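Local coordinates for arabinan endo-1,5-alpha-l-arabinosidase A (Cellvibrio cellulosa, PDB 1GYH), which cleaves the alpha-1,5-arabinofuranosyl bonds of linear arabinan in plant cell walls, releasing almost exclusively arabinotriose, at residues Asp123-Ile128 / Gln167-Ile172; Lys152-Asn157 / Thr161-Pro166; Lys255-Leu260 / Lys288-Asn293. All blocks are in the same frame, centred on the assembly; numbering follows the deposited sequence.

In the fold
The chain forms a five-bladed beta-propeller, and the contacts lie in the third blade along the chain and in the last. From the N terminus, the loop 123-128, which leads from strand 110-118 of one blade into strand 131-134 of the next, is met by residues 167-172 on that blade's last strand, 169-173; interaction 1 thus closes a loop over the whole blade. Interaction 2 is nested inside it, pinning the residues that follow Phe154 to the loop that leads on to strand 169-173, and the two contacts touch. Interaction 3 follows in series, closing a loop that holds strand 271-280; it lies on the opposite side of the chain's centre, about 29 Å from interaction 1 between centres.

Interaction 1 (Asp123-Ile128 / Gln167-Ile172); sequences DLWNAI and QEWHSI
Trp169 NE1 donates to Gln167 OE1 at 2.9 Å, a bond within residues 167-172 that tethers the indole meeting Trp125 across the contact. The site lies on a blade of the five-bladed beta-propeller: Trp169 opens the blade's last strand, 169-173, and Trp125 sits in the loop that brings the chain in from the preceding blade. The bond is somewhat bent, 149° at the hydrogen, with OE1 tilted out of the indole plane. The two indoles touch through their six-membered rings, where Trp169 CH2 lies over one face of Trp125, 4.1 Å from Trp125 CZ2. Their planes are inclined by 35°, and the ring centroids are 5.4 Å apart. With chi1 at 33°, Trp125 holds its ring between its own backbone N and carbonyl carbon, and Asp123 CB packs over the ring centre on the face opposite Trp169. Next to Trp125, Asn126 is expected to bind substrate; its OD1 is hydrogen-bonded to Ser90 OG. On the other strand face, His170 donates from NE2 to the anti lone pair of Glu168 OE2, 2.9 Å away and in the imidazole plane.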
loop_
_atom_site.group_PDB
_atom_site.type_symbol
_atom_site.label_atom_id
_atom_site.label_comp_id
_atom_site.label_asym_id
_atom_site.label_seq_id
_atom_site.Cartn_x
_atom_site.Cartn_y
_atom_site.Cartn_z
ATOM N N ASP A 123 11.432 -13.463 -13.087
ATOM C CA ASP A 123 11.397 -12.064 -12.567
ATOM C C ASP A 123 12.110 -11.855 -11.238
ATOM O O ASP A 123 11.838 -12.547 -10.279
ATOM C CB ASP A 123 9.943 -11.596 -12.436
ATOM C CG ASP A 123 9.139 -11.873 -13.670
ATOM O OD1 ASP A 123 9.522 -11.413 -14.809
ATOM O OD2 ASP A 123 8.090 -12.546 -13.604
ATOM N N LEU A 124 12.986 -10.851 -11.176
ATOM C CA LEU A 124 13.639 -10.440 -9.939
ATOM C C LEU A 124 12.841 -9.331 -9.198
ATOM O O LEU A 124 13.381 -8.332 -8.731
ATOM C CB LEU A 124 15.088 -10.080 -10.216
ATOM C CG LEU A 124 16.061 -10.582 -9.151
ATOM C CD1 LEU A 124 15.961 -12.116 -8.962
ATOM C CD2 LEU A 124 17.479 -10.239 -9.516
ATOM N N TRP A 125 11.540 -9.548 -9.097
ATOM C CA TRP A 125 10.649 -8.713 -8.306
ATOM C C TRP A 125 9.471 -9.573 -7.888
ATOM O O TRP A 125 9.292 -10.704 -8.409
ATOM C CB TRP A 125 10.173 -7.477 -9.114
ATOM C CG TRP A 125 9.986 -7.680 -10.629
ATOM C CD1 TRP A 125 10.927 -7.464 -11.603
ATOM C CD2 TRP A 125 8.798 -8.081 -11.318
ATOM N NE1 TRP A 125 10.398 -7.728 -12.841
ATOM C CE2 TRP A 125 9.093 -8.115 -12.696
ATOM C CE3 TRP A 125 7.518 -8.451 -10.916
ATOM C CZ2 TRP A 125 8.152 -8.496 -13.657
ATOM C CZ3 TRP A 125 6.584 -8.820 -11.884
ATOM C CH2 TRP A 125 6.911 -8.863 -13.218
ATOM N N ASN A 126 8.638 -9.005 -7.021
ATOM C CA ASN A 126 7.482 -9.666 -6.430
ATOM C C ASN A 126 6.233 -8.793 -6.680
ATOM O O ASN A 126 6.180 -7.648 -6.234
ATOM C CB ASN A 126 7.721 -9.889 -4.925
ATOM C CG ASN A 126 6.678 -10.809 -4.291
ATOM O OD1 ASN A 126 5.857 -11.403 -4.999
ATOM N ND2 ASN A 126 6.695 -10.911 -2.960
ATOM N N ALA A 127 5.275 -9.343 -7.433
ATOM C CA ALA A 127 4.046 -8.665 -7.817
ATOM C C ALA A 127 2.999 -8.631 -6.696
ATOM O O ALA A 127 1.969 -9.316 -6.759
ATOM C CB ALA A 127 3.489 -9.287 -9.071
ATOM N N ILE A 128 3.309 -7.832 -5.664
ATOM C CA ILE A 128 2.394 -7.483 -4.584
ATOM C C ILE A 128 2.508 -5.964 -4.260
ATOM O O ILE A 128 3.500 -5.337 -4.618
ATOM C CB ILE A 128 2.658 -8.294 -3.278
ATOM C CG1 ILE A 128 3.963 -7.900 -2.599
ATOM C CG2 ILE A 128 2.574 -9.879 -3.572
ATOM C CD1 ILE A 128 4.169 -8.611 -1.230
ATOM N N GLN A 167 5.439 -1.436 -23.461
ATOM C CA GLN A 167 5.603 -1.248 -22.028
ATOM C C GLN A 167 6.656 -0.225 -21.695
ATOM O O GLN A 167 7.620 -0.079 -22.428
ATOM C CB GLN A 167 5.900 -2.615 -21.325
ATOM C CG GLN A 167 4.741 -3.612 -21.528
ATOM C CD GLN A 167 4.636 -4.765 -20.517
ATOM O OE1 GLN A 167 5.353 -4.811 -19.519
ATOM N NE2 GLN A 167 3.680 -5.691 -20.778
ATOM N N GLU A 168 6.461 0.481 -20.584
ATOM C CA GLU A 168 7.459 1.395 -20.017
ATOM C C GLU A 168 7.593 1.214 -18.523
ATOM O O GLU A 168 6.632 1.440 -17.753
ATOM C CB GLU A 168 7.086 2.876 -20.300
ATOM C CG GLU A 168 8.214 3.865 -19.988
ATOM C CD GLU A 168 7.846 5.343 -20.187
ATOM O OE1 GLU A 168 6.963 5.629 -21.049
ATOM O OE2 GLU A 168 8.459 6.198 -19.468
ATOM N N TRP A 169 8.809 0.858 -18.101
ATOM C CA TRP A 169 9.119 0.548 -16.725
ATOM C C TRP A 169 10.256 1.390 -16.202
ATOM O O TRP A 169 11.148 1.741 -16.950
ATOM C CB TRP A 169 9.592 -0.934 -16.636
ATOM C CG TRP A 169 8.441 -1.928 -16.746
ATOM C CD1 TRP A 169 7.617 -2.099 -17.819
ATOM C CD2 TRP A 169 7.969 -2.850 -15.732
ATOM N NE1 TRP A 169 6.693 -3.077 -17.547
ATOM C CE2 TRP A 169 6.873 -3.538 -16.274
ATOM C CE3 TRP A 169 8.360 -3.150 -14.425
ATOM C CZ2 TRP A 169 6.159 -4.519 -15.561
ATOM C CZ3 TRP A 169 7.663 -4.155 -13.720
ATOM C CH2 TRP A 169 6.583 -4.809 -14.287
ATOM N N HIS A 170 10.258 1.597 -14.898
ATOM C CA HIS A 170 11.318 2.269 -14.167
ATOM C C HIS A 170 11.533 1.666 -12.778
ATOM O O HIS A 170 10.574 1.445 -12.002
ATOM C CB HIS A 170 11.010 3.813 -13.994
ATOM C CG HIS A 170 10.758 4.516 -15.291
ATOM N ND1 HIS A 170 11.779 5.013 -16.079
ATOM C CD2 HIS A 170 9.612 4.738 -15.974
ATOM C CE1 HIS A 170 11.269 5.498 -17.197
ATOM N NE2 HIS A 170 9.955 5.370 -17.144
ATOM N N SER A 171 12.787 1.441 -12.419
ATOM C CA SER A 171 13.111 1.126 -11.033
ATOM C C SER A 171 13.066 2.417 -10.195
ATOM O O SER A 171 13.551 3.452 -10.657
ATOM C CB SER A 171 14.501 0.495 -10.923
ATOM O OG SER A 171 14.559 -0.735 -11.666
ATOM N N ILE A 172 12.500 2.363 -9.003
ATOM C CA ILE A 172 12.363 3.550 -8.146
ATOM C C ILE A 172 13.040 3.423 -6.782
ATOM O O ILE A 172 13.467 4.421 -6.220
ATOM C CB ILE A 172 10.864 4.039 -8.044
ATOM C CG1 ILE A 172 9.924 2.973 -7.424
ATOM C CG2 ILE A 172 10.382 4.531 -9.441
ATOM C CD1 ILE A 172 8.448 3.398 -7.169
#

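Interaction 2 (Lys152-Asn157 / Thr161-Pro166)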
loop_
_atom_site.group_PDB
_atom_site.type_symbol
_atom_site.label_atom_id
_atom_site.label_comp_id
_atom_site.label_asym_id
_atom_site.label_seq_id
_atom_site.Cartn_x
_atom_site.Cartn_y
_atom_site.Cartn_z
ATOM N N LYS A 152 9.187 -1.086 -8.297
ATOM C CA LYS A 152 9.071 -0.766 -9.705
ATOM C C LYS A 152 7.861 0.116 -9.998
ATOM O O LYS A 152 6.896 0.159 -9.236
ATOM C CB LYS A 152 8.897 -2.034 -10.572
ATOM C CG LYS A 152 9.973 -3.140 -10.452
ATOM C CD LYS A 152 11.218 -2.798 -11.170
ATOM C CE LYS A 152 12.224 -3.992 -11.278
ATOM N NZ LYS A 152 13.518 -3.480 -11.825
ATOM N N LEU A 153 7.932 0.795 -11.132
ATOM C CA LEU A 153 6.884 1.667 -11.626
ATOM C C LEU A 153 6.650 1.388 -13.081
ATOM O O LEU A 153 7.594 1.360 -13.847
ATOM C CB LEU A 153 7.327 3.147 -11.468
ATOM C CG LEU A 153 6.296 4.204 -11.825
ATOM C CD1 LEU A 153 5.316 4.413 -10.664
ATOM C CD2 LEU A 153 6.956 5.570 -12.287
ATOM N N PHE A 154 5.410 1.195 -13.513
ATOM C CA PHE A 154 5.153 1.004 -14.928
ATOM C C PHE A 154 3.910 1.720 -15.363
ATOM O O PHE A 154 3.018 1.964 -14.566
ATOM C CB PHE A 154 5.088 -0.500 -15.377
ATOM C CG PHE A 154 3.901 -1.256 -14.846
ATOM C CD1 PHE A 154 3.970 -1.875 -13.603
ATOM C CD2 PHE A 154 2.730 -1.372 -15.580
ATOM C CE1 PHE A 154 2.894 -2.531 -13.073
ATOM C CE2 PHE A 154 1.622 -2.080 -15.045
ATOM C CZ PHE A 154 1.722 -2.652 -13.788
ATOM N N LYS A 155 3.868 2.043 -16.647
ATOM C CA LYS A 155 2.719 2.762 -17.204
ATOM C C LYS A 155 1.488 1.865 -17.474
ATOM O O LYS A 155 1.597 0.765 -18.072
ATOM C CB LYS A 155 3.141 3.521 -18.449
ATOM C CG LYS A 155 2.099 4.558 -18.926
ATOM C CD LYS A 155 2.793 5.631 -19.824
ATOM C CE LYS A 155 2.745 5.336 -21.247
ATOM N NZ LYS A 155 3.525 6.424 -22.065
ATOM N N LEU A 156 0.318 2.311 -17.007
ATOM C CA LEU A 156 -0.943 1.543 -17.184
ATOM C C LEU A 156 -1.624 1.914 -18.488
ATOM O O LEU A 156 -1.423 3.027 -19.001
ATOM C CB LEU A 156 -1.912 1.785 -16.023
ATOM C CG LEU A 156 -1.496 1.082 -14.724
ATOM C CD1 LEU A 156 -2.203 1.675 -13.531
ATOM C CD2 LEU A 156 -1.754 -0.447 -14.826
ATOM N N ASN A 157 -2.387 0.967 -19.049
ATOM C CA ASN A 157 -3.128 1.185 -20.270
ATOM C C ASN A 157 -4.316 2.085 -19.999
ATOM O O ASN A 157 -4.524 2.502 -18.863
ATOM C CB ASN A 157 -3.565 -0.145 -20.973
ATOM C CG ASN A 157 -4.624 -0.926 -20.202
ATOM O OD1 ASN A 157 -4.959 -0.581 -19.084
ATOM N ND2 ASN A 157 -5.126 -2.002 -20.798
ATOM N N THR A 161 -6.286 -1.572 -16.510
ATOM C CA THR A 161 -6.313 -3.010 -16.140
ATOM C C THR A 161 -5.070 -3.823 -16.512
ATOM O O THR A 161 -4.941 -4.952 -16.049
ATOM C CB THR A 161 -7.560 -3.705 -16.731
ATOM O OG1 THR A 161 -7.497 -3.671 -18.158
ATOM C CG2 THR A 161 -8.853 -2.949 -16.356
ATOM N N ARG A 162 -4.203 -3.275 -17.366
ATOM C CA ARG A 162 -2.982 -3.950 -17.784
ATOM C C ARG A 162 -1.877 -2.927 -18.082
ATOM O O ARG A 162 -2.176 -1.740 -18.296
ATOM C CB ARG A 162 -3.227 -4.800 -19.059
ATOM C CG ARG A 162 -3.468 -6.364 -18.750
ATOM C CD ARG A 162 -4.829 -6.670 -18.953
ATOM N NE ARG A 162 -5.375 -8.016 -18.719
ATOM C CZ ARG A 162 -6.200 -8.333 -17.720
ATOM N NH1 ARG A 162 -6.401 -7.475 -16.711
ATOM N NH2 ARG A 162 -6.798 -9.535 -17.689
ATOM N N PRO A 163 -0.621 -3.377 -18.167
ATOM C CA PRO A 163 0.468 -2.484 -18.627
ATOM C C PRO A 163 0.157 -1.895 -20.009
ATOM O O PRO A 163 -0.371 -2.619 -20.870
ATOM C CB PRO A 163 1.691 -3.407 -18.694
ATOM C CG PRO A 163 1.345 -4.557 -17.710
ATOM C CD PRO A 163 -0.132 -4.741 -17.858
ATOM N N ALA A 164 0.423 -0.595 -20.205
ATOM C CA ALA A 164 0.338 0.009 -21.529
ATOM C C ALA A 164 1.309 -0.727 -22.445
ATOM O O ALA A 164 2.330 -1.204 -21.972
ATOM C CB ALA A 164 0.696 1.512 -21.469
ATOM N N GLU A 165 0.991 -0.809 -23.728
ATOM C CA GLU A 165 1.865 -1.413 -24.751
ATOM C C GLU A 165 2.187 -0.363 -25.820
ATOM O O GLU A 165 1.283 0.303 -26.303
ATOM C CB GLU A 165 1.217 -2.626 -25.419
ATOM C CG GLU A 165 0.907 -3.815 -24.487
ATOM C CD GLU A 165 2.119 -4.649 -24.075
ATOM O OE1 GLU A 165 3.188 -4.546 -24.709
ATOM O OE2 GLU A 165 1.995 -5.430 -23.095
ATOM N N PRO A 166 3.440 -0.191 -26.219
ATOM C CA PRO A 166 4.607 -0.886 -25.676
ATOM C C PRO A 166 4.860 -0.513 -24.218
ATOM O O PRO A 166 4.526 0.602 -23.777
ATOM C CB PRO A 166 5.740 -0.329 -26.540
ATOM C CG PRO A 166 5.247 1.057 -26.904
ATOM C CD PRO A 166 3.824 0.770 -27.278
HETATM O O HOH W 1 3.693 -0.256 -19.638
#
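Asn157 OD1 accepts two backbone N-H groups, from Thr161 N at 3.1 Å and Arg162 N at 3.3 Å, and so ties the stretch leading out of a propeller-blade strand to the loop that runs on to the blade's last strand. The two donors come differently: Thr161 N lies in the carbonyl plane on a lone pair, while Arg162 N stands above that plane. With chi1 at 69°, CG of Asn157 sits between the backbone N and the carbonyl carbon, which brings OD1 to both N-H groups. Asn157 N donates to Arg162 O at 2.8 Å, nearly along the C=O axis, and Ala164 N donates to Lys155 O at 2.8 Å. These two bonds flank a single beta bridge between Leu156 and Pro163. A water donates to both Lys155 O and Ala164 O. Pro163 CA makes a CA-H...O contact with Lys155 O, CA to O 3.5 Å. Lys155 NZ bonds to Gln139 OE1. Arg162 NH1 reaches back to Thr161 O, which lies in its guanidinium plane, and is shared with Lys112 O on strand 110-118. Beside the bridge, Phe154, its ring stacked with Trp169 of the neighbouring strand 169-173, sets CE2 obliquely against Pro163 CG at 3.6 Å.

Interaction 3 (Lys255-Leu260 / Lys288-Asn293)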
loop_
_atom_site.group_PDB
_atom_site.type_symbol
_atom_site.label_atom_id
_atom_site.label_comp_id
_atom_site.label_asym_id
_atom_site.label_seq_id
_atom_site.Cartn_x
_atom_site.Cartn_y
_atom_site.Cartn_z
ATOM N N LYS A 255 8.155 1.993 22.517
ATOM C CA LYS A 255 7.813 0.929 23.488
ATOM C C LYS A 255 6.361 0.419 23.399
ATOM O O LYS A 255 6.077 -0.739 23.748
ATOM C CB LYS A 255 8.169 1.339 24.928
ATOM C CG LYS A 255 7.294 2.428 25.585
ATOM C CD LYS A 255 7.998 3.152 26.792
ATOM C CE LYS A 255 7.924 2.398 28.086
ATOM N NZ LYS A 255 8.459 3.188 29.272
ATOM N N ARG A 256 5.439 1.275 22.955
ATOM C CA ARG A 256 4.028 0.929 22.910
ATOM C C ARG A 256 3.615 0.352 21.555
ATOM O O ARG A 256 2.642 -0.432 21.493
ATOM C CB ARG A 256 3.139 2.141 23.262
ATOM C CG ARG A 256 3.050 2.464 24.738
ATOM C CD ARG A 256 2.315 3.795 25.099
ATOM N NE ARG A 256 2.817 4.927 24.331
ATOM C CZ ARG A 256 3.993 5.527 24.527
ATOM N NH1 ARG A 256 4.820 5.143 25.493
ATOM N NH2 ARG A 256 4.340 6.541 23.749
ATOM N N TRP A 257 4.343 0.716 20.499
ATOM C CA TRP A 257 4.008 0.407 19.105
ATOM C C TRP A 257 5.245 -0.189 18.438
ATOM O O TRP A 257 6.154 0.532 18.006
ATOM C CB TRP A 257 3.518 1.660 18.353
ATOM C CG TRP A 257 2.348 2.219 19.015
ATOM C CD1 TRP A 257 2.335 3.242 19.922
ATOM C CD2 TRP A 257 0.993 1.744 18.923
ATOM N NE1 TRP A 257 1.057 3.445 20.382
ATOM C CE2 TRP A 257 0.214 2.529 19.811
ATOM C CE3 TRP A 257 0.353 0.722 18.186
ATOM C CZ2 TRP A 257 -1.176 2.342 19.974
ATOM C CZ3 TRP A 257 -1.018 0.527 18.361
ATOM C CH2 TRP A 257 -1.772 1.351 19.249
ATOM N N VAL A 258 5.323 -1.527 18.407
ATOM C CA VAL A 258 6.567 -2.212 18.023
ATOM C C VAL A 258 6.457 -2.651 16.595
ATOM O O VAL A 258 5.854 -3.673 16.266
ATOM C CB VAL A 258 6.908 -3.350 19.001
ATOM C CG1 VAL A 258 8.210 -4.038 18.632
ATOM C CG2 VAL A 258 7.027 -2.803 20.388
ATOM N N GLY A 259 6.988 -1.806 15.722
ATOM C CA GLY A 259 6.824 -1.935 14.298
ATOM C C GLY A 259 5.612 -1.210 13.788
ATOM O O GLY A 259 4.544 -1.252 14.416
ATOM N N LEU A 260 5.770 -0.559 12.636
ATOM C CA LEU A 260 4.666 0.159 12.010
ATOM C C LEU A 260 4.990 0.416 10.564
ATOM O O LEU A 260 6.132 0.379 10.188
ATOM C CB LEU A 260 4.344 1.461 12.805
ATOM C CG LEU A 260 5.451 2.503 13.088
ATOM C CD1 LEU A 260 5.893 3.253 11.897
ATOM C CD2 LEU A 260 4.897 3.498 14.153
ATOM N N LYS A 288 -3.173 -2.124 14.671
ATOM C CA LYS A 288 -4.289 -1.204 14.718
ATOM C C LYS A 288 -4.115 -0.138 13.615
ATOM O O LYS A 288 -2.985 0.235 13.251
ATOM C CB LYS A 288 -4.336 -0.519 16.080
ATOM C CG LYS A 288 -4.446 -1.418 17.290
ATOM C CD LYS A 288 -5.596 -2.399 17.248
ATOM C CE LYS A 288 -5.799 -3.144 18.591
ATOM N NZ LYS A 288 -4.559 -3.565 19.203
ATOM N N LEU A 289 -5.252 0.343 13.103
ATOM C CA LEU A 289 -5.297 1.532 12.256
ATOM C C LEU A 289 -4.774 2.774 12.983
ATOM O O LEU A 289 -5.141 3.041 14.137
ATOM C CB LEU A 289 -6.730 1.811 11.831
ATOM C CG LEU A 289 -6.897 3.099 10.987
ATOM C CD1 LEU A 289 -6.223 2.957 9.650
ATOM C CD2 LEU A 289 -8.339 3.385 10.817
ATOM N N LYS A 290 -3.947 3.548 12.285
ATOM C CA LYS A 290 -3.513 4.860 12.785
ATOM C C LYS A 290 -3.561 5.883 11.622
ATOM O O LYS A 290 -3.111 5.595 10.517
ATOM C CB LYS A 290 -2.137 4.812 13.453
ATOM C CG LYS A 290 -2.035 4.047 14.708
ATOM C CD LYS A 290 -2.885 4.553 15.890
ATOM C CE LYS A 290 -3.006 3.512 16.987
ATOM N NZ LYS A 290 -3.737 3.959 18.220
ATOM N N ILE A 291 -4.191 7.033 11.874
ATOM C CA ILE A 291 -4.203 8.184 10.955
ATOM C C ILE A 291 -3.519 9.352 11.697
ATOM O O ILE A 291 -3.892 9.678 12.834
ATOM C CB ILE A 291 -5.647 8.582 10.584
ATOM C CG1 ILE A 291 -6.388 7.394 9.975
ATOM C CG2 ILE A 291 -5.633 9.807 9.631
ATOM C CD1 ILE A 291 -7.784 7.649 9.570
ATOM N N LEU A 292 -2.473 9.903 11.087
ATOM C CA LEU A 292 -1.656 10.968 11.666
ATOM C C LEU A 292 -1.695 12.193 10.764
ATOM O O LEU A 292 -1.803 12.061 9.531
ATOM C CB LEU A 292 -0.188 10.559 11.808
ATOM C CG LEU A 292 0.136 9.389 12.778
ATOM C CD1 LEU A 292 -0.077 8.159 12.061
ATOM C CD2 LEU A 292 1.613 9.434 13.238
ATOM N N ASN A 293 -1.612 13.377 11.373
ATOM C CA ASN A 293 -1.509 14.625 10.585
ATOM C C ASN A 293 -0.118 14.736 9.987
ATOM O O ASN A 293 0.888 14.570 10.664
ATOM C CB ASN A 293 -1.870 15.856 11.452
ATOM C CG ASN A 293 -3.294 15.788 11.992
ATOM O OD1 ASN A 293 -4.267 15.877 11.224
ATOM N ND2 ASN A 293 -3.432 15.585 13.329
#
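Trp257 meets Lys288 and Lys290 with the far end of its six-membered ring, and both lysines cross the indole at about a right angle. The contacts are carbon-to-carbon van der Waals ones, with the Lys290 ammonium alongside. Lys290 makes the nearer one: its CE lies 3.4 Å from Trp257 CH2 and 3.7 Å from Trp257 CZ2, approaching the ring obliquely. Its ammonium nitrogen NZ follows close by, 3.4 Å from Trp257 CH2. Lys288 touches the neighbouring atom CZ3 of the same ring: its CG comes to the edge, near the ring plane, 4.1 Å from Trp257 CZ3. The chain of Lys290 bends at chi2 (-62°) and is otherwise extended, which carries CE and NZ across the end of the indole, whereas Lys288 bends at both chi2 and chi4 and keeps only its first carbons on the ring.

The strands that carry these residues, 257-268 and 286-296, are not neighbours: strand 271-280 runs between them in the last four-stranded antiparallel sheet of the five-bladed propeller, so Trp257 reaches across strand 271-280. Ala278 and Glu280 of that strand and Leu309 of helix 308-311 pack on the indole.

The polar ends are satisfied beyond the two segments: Lys290 NZ is hydrogen-bonded to Tyr312 O, Leu309 O and Gln4 OE1, and Trp257 NE1 donates to Asp310 OD1, which also forms a salt bridge with Arg256 NE. Lys288 NZ makes salt bridges with Glu280 and Asp283 and a hydrogen bond to Leu286 O, and its side chain lies about 5 Å from that of Asp6, a residue expected to bind substrate.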